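Local coordinates for enoyl-CoA hydratase/isomerase family protein (Mycobacterium tuberculosis, PDB 4FN7) that probably hydrates enoyl-CoA substrates in lipid metabolism, as a trimeric member of the crotonase (enoyl-CoA hydratase/isomerase) family, at residues A[52-55]-A[56-59]; A[38-41]-A[42-45]; A[141-144]-A[145-148]. All coordinates share one frame; numbering follows the deposited sequence.

Contact 1 (A[52-55]-A[56-59]); sequences TGNG and RVFS
Asn54 and Val57 clasp each other across a tight turn. Backbone N of Asn54 gives its hydrogen to Val57 O at 2.9 Å, while Val57 N returns a bond of 2.9 Å to the side-chain oxygen OD1 of Asn54. That OD1 holds a second donor, Arg56 N, at 2.8 Å, and the two donors approach differently. Val57 N lies almost straight off the end of the amide C=O (C=O...N angle 171°), whereas Arg56 N stands 46° out of the amide plane. Two peptide N-H groups are therefore gripped by one oxygen. The first torsion (chi1 67°) makes this possible: CG sits between the backbone N and the carbonyl carbon, which folds the amide back over the turn. Its other arm, ND2, is fixed by Asp19 OD1, so the amide has little freedom to rotate.

The inner side is the dense one. Gly53 CA approaches Val57 O at 3.4 Å in a CA-H...O contact. Next to it the Phe58 ring lies obliquely against the peptide, with CD1 3.8 Å from Gly53 N, and the side chain also packs on Met18, Met98, Cys100 and Leu111. Thr52 OG1, bonded to Gly53 O at 2.8 Å, is also tied to Ser17 OG. The outer side contrasts with this. Gly55 and Arg56 are exposed, and the extended Arg56 side chain runs away from the turn, only its CB staying close, 3.5 Å from Asn54 OD1.

The arrangement is an Asx turn, closed by the additional bonds between Asn54 and Val57. It follows strand 48-52 and leads into the Phe-Ser-Gly-Gly segment of a crotonase fold, the region where relatives of this family commonly supply a backbone N-H to the oxyanion hole.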
# COMPACT_ATOMS: atom_id res chain seq x y z
N THR A 52 -17.53 -18.94 -6.51
CA THR A 52 -17.07 -19.83 -5.45
C THR A 52 -16.19 -20.94 -6.01
O THR A 52 -16.18 -21.18 -7.22
CB THR A 52 -18.25 -20.53 -4.72
OG1 THR A 52 -18.59 -21.76 -5.39
CG2 THR A 52 -19.49 -19.62 -4.65
N GLY A 53 -15.45 -21.60 -5.12
CA GLY A 53 -14.79 -22.85 -5.45
C GLY A 53 -15.63 -24.03 -4.99
O GLY A 53 -16.86 -23.95 -4.92
N ASN A 54 -14.96 -25.14 -4.71
CA ASN A 54 -15.65 -26.32 -4.19
C ASN A 54 -15.32 -26.56 -2.72
O ASN A 54 -14.87 -25.65 -2.03
CB ASN A 54 -15.40 -27.57 -5.07
CG ASN A 54 -13.95 -28.06 -5.05
OD1 ASN A 54 -13.15 -27.67 -4.20
ND2 ASN A 54 -13.62 -28.95 -5.99
N GLY A 55 -15.56 -27.77 -2.22
CA GLY A 55 -15.33 -28.06 -0.81
C GLY A 55 -13.87 -28.20 -0.43
O GLY A 55 -13.53 -28.25 0.76
N ARG A 56 -13.00 -28.24 -1.43
CA ARG A 56 -11.58 -28.49 -1.20
C ARG A 56 -10.74 -27.24 -1.46
O ARG A 56 -9.84 -26.93 -0.68
CB ARG A 56 -11.11 -29.63 -2.09
CG ARG A 56 -9.66 -30.01 -1.88
CD ARG A 56 -9.15 -30.88 -3.01
NE ARG A 56 -7.73 -31.19 -2.85
CZ ARG A 56 -7.05 -32.01 -3.65
NH1 ARG A 56 -7.67 -32.62 -4.65
NH2 ARG A 56 -5.76 -32.22 -3.43
N VAL A 57 -11.04 -26.53 -2.54
CA VAL A 57 -10.24 -25.39 -2.96
C VAL A 57 -11.09 -24.27 -3.52
O VAL A 57 -12.24 -24.48 -3.92
CB VAL A 57 -9.24 -25.78 -4.08
CG1 VAL A 57 -8.28 -26.85 -3.61
CG2 VAL A 57 -9.98 -26.23 -5.34
N PHE A 58 -10.51 -23.07 -3.59
CA PHE A 58 -11.04 -22.06 -4.50
C PHE A 58 -10.53 -22.47 -5.89
O PHE A 58 -11.31 -22.88 -6.75
CB PHE A 58 -10.57 -20.66 -4.12
CG PHE A 58 -11.13 -19.58 -5.00
CD1 PHE A 58 -12.48 -19.26 -4.96
CD2 PHE A 58 -10.31 -18.89 -5.88
CE1 PHE A 58 -13.00 -18.28 -5.78
CE2 PHE A 58 -10.82 -17.89 -6.70
CZ PHE A 58 -12.18 -17.58 -6.65
N SER A 59 -9.22 -22.39 -6.08
CA SER A 59 -8.58 -22.97 -7.26
C SER A 59 -7.09 -23.15 -7.01
O SER A 59 -6.43 -22.27 -6.45
CB SER A 59 -8.78 -22.11 -8.50
OG SER A 59 -7.92 -22.54 -9.55

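Contact 2 (A[38-41]-A[42-45]); sequences IDNA and DRDD
Arg43 curls back along the outside of its helix onto Asp39 and Asn40, the residues four and three places earlier. Its CB starts 3.7 Å from Asp39 O and CG lies closer to that oxygen, at 3.5 Å. A bend at chi3 (-79°) then turns the chain, NE staying 3.8 Å from Asp39 O, so that the guanidinium lies with one face over the same carbonyl, that oxygen standing 3.8 Å from its plane and over its centre. NH2 passes 3.5 Å from Asp39 CB and donates to Asn40 OD1 at 2.9 Å with a fairly straight N-H...O angle of 156°, although the amide and guanidinium planes are 65° apart. Water 1, at the guanidinium edge, takes a second bond from NH2 (3.0 Å) and donates to Asp39 OD2 (2.7 Å). The carboxylate of Asp39 is thus linked to Arg43 through water. Arg88 bridges Asp39 OD1 and Asp42 OD2, probably offsetting the closeness of the two carboxylates, and Asp42 OD1 bonds Tyr92 OH. Regular backbone bonds, such as Arg43 N to Asp39 O, run beneath. Asp45 ends the helix with positive phi in a Schellman motif, closing the helical arm of the beta-alpha-beta unit 13-18, 28-44, 48-52.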
# COMPACT_ATOMS: atom_id res chain seq x y z
N ILE A 38 -20.19 -16.25 -16.98
CA ILE A 38 -20.26 -14.80 -16.89
C ILE A 38 -21.11 -14.24 -18.04
O ILE A 38 -21.84 -13.27 -17.85
CB ILE A 38 -18.85 -14.14 -16.83
CG1 ILE A 38 -18.03 -14.71 -15.67
CG2 ILE A 38 -18.98 -12.61 -16.71
CD1 ILE A 38 -16.54 -14.43 -15.76
N ASP A 39 -21.03 -14.86 -19.22
CA ASP A 39 -21.94 -14.50 -20.32
C ASP A 39 -23.40 -14.62 -19.87
O ASP A 39 -24.22 -13.75 -20.18
CB ASP A 39 -21.75 -15.39 -21.55
CG ASP A 39 -20.41 -15.21 -22.24
OD1 ASP A 39 -19.67 -14.24 -21.96
OD2 ASP A 39 -20.11 -16.07 -23.10
N ASN A 40 -23.74 -15.70 -19.16
CA ASN A 40 -25.09 -15.85 -18.63
C ASN A 40 -25.46 -14.70 -17.70
O ASN A 40 -26.57 -14.16 -17.76
CB ASN A 40 -25.26 -17.17 -17.86
CG ASN A 40 -25.20 -18.39 -18.75
OD1 ASN A 40 -25.39 -18.30 -19.96
ND2 ASN A 40 -24.93 -19.54 -18.14
N ALA A 41 -24.52 -14.34 -16.83
CA ALA A 41 -24.74 -13.25 -15.90
C ALA A 41 -24.96 -11.95 -16.65
O ALA A 41 -25.79 -11.12 -16.25
CB ALA A 41 -23.55 -13.11 -14.95
N ASP A 42 -24.22 -11.76 -17.75
CA ASP A 42 -24.42 -10.59 -18.61
C ASP A 42 -25.84 -10.58 -19.18
O ASP A 42 -26.53 -9.56 -19.14
CB ASP A 42 -23.42 -10.58 -19.76
CG ASP A 42 -22.00 -10.24 -19.32
OD1 ASP A 42 -21.78 -9.80 -18.17
OD2 ASP A 42 -21.08 -10.38 -20.16
N ARG A 43 -26.26 -11.71 -19.73
CA ARG A 43 -27.58 -11.80 -20.34
C ARG A 43 -28.68 -11.60 -19.31
O ARG A 43 -29.70 -10.96 -19.59
CB ARG A 43 -27.73 -13.14 -21.07
CG ARG A 43 -26.93 -13.21 -22.37
CD ARG A 43 -27.14 -14.50 -23.18
NE ARG A 43 -26.40 -15.65 -22.66
CZ ARG A 43 -25.21 -16.06 -23.09
NH1 ARG A 43 -24.57 -15.42 -24.06
NH2 ARG A 43 -24.65 -17.13 -22.54
N ASP A 44 -28.48 -12.13 -18.11
CA ASP A 44 -29.48 -12.01 -17.06
C ASP A 44 -29.45 -10.64 -16.39
O ASP A 44 -30.36 -10.30 -15.63
CB ASP A 44 -29.32 -13.12 -16.02
CG ASP A 44 -29.80 -14.48 -16.51
OD1 ASP A 44 -30.53 -14.53 -17.53
OD2 ASP A 44 -29.47 -15.49 -15.87
N ASP A 45 -28.42 -9.85 -16.67
CA ASP A 45 -28.29 -8.49 -16.14
C ASP A 45 -28.42 -8.46 -14.61
O ASP A 45 -29.18 -7.68 -14.05
CB ASP A 45 -29.30 -7.56 -16.81
CG ASP A 45 -29.01 -6.09 -16.55
OD1 ASP A 45 -27.85 -5.75 -16.23
OD2 ASP A 45 -29.94 -5.26 -16.70
O HOH W 1 -22.05 -17.71 -23.92

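Contact 3 (A[141-144]-A[145-148])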
# COMPACT_ATOMS: atom_id res chain seq x y z
N ALA A 141 0.15 -11.04 -13.97
CA ALA A 141 -0.11 -11.54 -12.62
C ALA A 141 0.44 -10.58 -11.58
O ALA A 141 -0.19 -10.32 -10.55
CB ALA A 141 0.50 -12.92 -12.45
N LEU A 142 1.65 -10.08 -11.82
CA LEU A 142 2.23 -9.08 -10.93
C LEU A 142 1.31 -7.88 -10.77
O LEU A 142 1.10 -7.38 -9.67
CB LEU A 142 3.62 -8.65 -11.42
CG LEU A 142 4.72 -9.71 -11.33
CD1 LEU A 142 5.99 -9.21 -12.00
CD2 LEU A 142 4.99 -10.07 -9.88
N GLU A 143 0.75 -7.41 -11.88
CA GLU A 143 -0.12 -6.23 -11.84
C GLU A 143 -1.40 -6.50 -11.05
O GLU A 143 -1.89 -5.63 -10.32
CB GLU A 143 -0.41 -5.75 -13.25
CG GLU A 143 0.84 -5.27 -13.99
CD GLU A 143 1.42 -3.98 -13.41
OE1 GLU A 143 0.68 -3.24 -12.72
OE2 GLU A 143 2.61 -3.69 -13.64
N ILE A 144 -1.95 -7.71 -11.19
CA ILE A 144 -3.13 -8.09 -10.43
C ILE A 144 -2.81 -8.05 -8.93
O ILE A 144 -3.56 -7.47 -8.14
CB ILE A 144 -3.64 -9.49 -10.84
CG1 ILE A 144 -4.17 -9.43 -12.27
CG2 ILE A 144 -4.73 -9.96 -9.89
CD1 ILE A 144 -4.35 -10.78 -12.92
N MET A 145 -1.69 -8.63 -8.54
CA MET A 145 -1.33 -8.64 -7.12
C MET A 145 -1.00 -7.25 -6.61
O MET A 145 -1.37 -6.89 -5.49
CB MET A 145 -0.17 -9.60 -6.86
CG MET A 145 -0.64 -11.03 -6.78
SD MET A 145 0.67 -12.15 -6.34
CE MET A 145 1.59 -12.00 -7.78
N LYS A 146 -0.32 -6.47 -7.44
CA LYS A 146 0.11 -5.14 -7.06
C LYS A 146 -1.10 -4.25 -6.75
O LYS A 146 -1.02 -3.33 -5.94
CB LYS A 146 0.95 -4.50 -8.16
CG LYS A 146 1.76 -3.31 -7.70
CD LYS A 146 2.32 -2.50 -8.87
CE LYS A 146 3.22 -3.33 -9.75
NZ LYS A 146 3.74 -2.49 -10.87
N LEU A 147 -2.22 -4.53 -7.41
CA LEU A 147 -3.44 -3.75 -7.23
C LEU A 147 -4.05 -3.94 -5.85
O LEU A 147 -4.79 -3.08 -5.37
CB LEU A 147 -4.44 -4.13 -8.32
CG LEU A 147 -5.78 -3.39 -8.34
CD1 LEU A 147 -5.58 -1.90 -8.59
CD2 LEU A 147 -6.68 -3.99 -9.40
N ARG A 148 -3.75 -5.06 -5.19
CA ARG A 148 -4.44 -5.41 -3.95
C ARG A 148 -3.53 -5.52 -2.72
O ARG A 148 -3.97 -5.28 -1.60
CB ARG A 148 -5.24 -6.72 -4.10
CG ARG A 148 -6.25 -6.76 -5.24
CD ARG A 148 -7.21 -5.60 -5.22
NE ARG A 148 -8.33 -5.70 -4.28
CZ ARG A 148 -9.49 -6.29 -4.56
NH1 ARG A 148 -10.49 -6.28 -3.69
NH2 ARG A 148 -9.64 -6.89 -5.73
O HOH W 2 5.14 -3.77 -12.42
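Glu143 and Lys146 lie side by side on one flank of their helix, pointing the same way, and meet in a salt bridge with Lys146 NZ 3.2 Å from Glu143 OE2. The ammonium group stands above the carboxylate, 39° out of its plane, with OE1 farther away at 3.7 Å from the same NZ. Each chain is bent to allow this: Glu143 kinks at chi2 (-69°), and Lys146 turns at chi3 after an extended start. Water 2 donates to Glu143 OE2 at 2.8 Å; its separation from Lys146 NZ is improbably short, so a bridging role is doubtful.

A second flank is apolar. Met145 folds back at chi3 (-68°) so that its terminal methyl CE lies 3.7 Å from Ala141 O and 4.4 Å from Leu142 CD2, close to the preceding turn instead of reaching outward.

Between these flanks the backbone holds its helical pattern, as in the 2.8 Å bond from Lys146 N to Leu142 O, but it slackens at the end: Leu147 N reaches Glu143 O at 3.1 Å and is shared weakly with Ile144 O. Arg148 sends its guanidinium away, to Gly115 O.

Beyond the chain, Arg148 O bonds Ser152 OG of a second subunit and Leu142 packs on Arg209 of a third, so the helix also touches both other subunits. Within its own chain, helix 200-223 packs on Glu143, Ile144 and Leu147, helix 73-90 receives Ala141 and Ile144 on Phe83 and Leu147 on Leu90, and helix 151-159 borders Leu142, Met145 and Lys146.

Along the chain the order is contact 2, contact 1, contact 3, all within one crotonase-family region. Contacts 2 and 1 are neighbours in sequence: helix 28-44 ends at contact 2, strand 48-52 follows, and contact 1 turns the chain directly after it. Their centres are nevertheless about 22 Å apart, since the strand carries the chain from the periphery towards the interior. Contact 3 lies across the chain's centre from both, its centre about 21 Å from that of contact 1 and about 26 Å from that of contact 2, and none of the three touches another. Helix 73-90 links two of them, packing against Ile38 of contact 2 and Ile144 of contact 3. Only contact 3 meets other subunits.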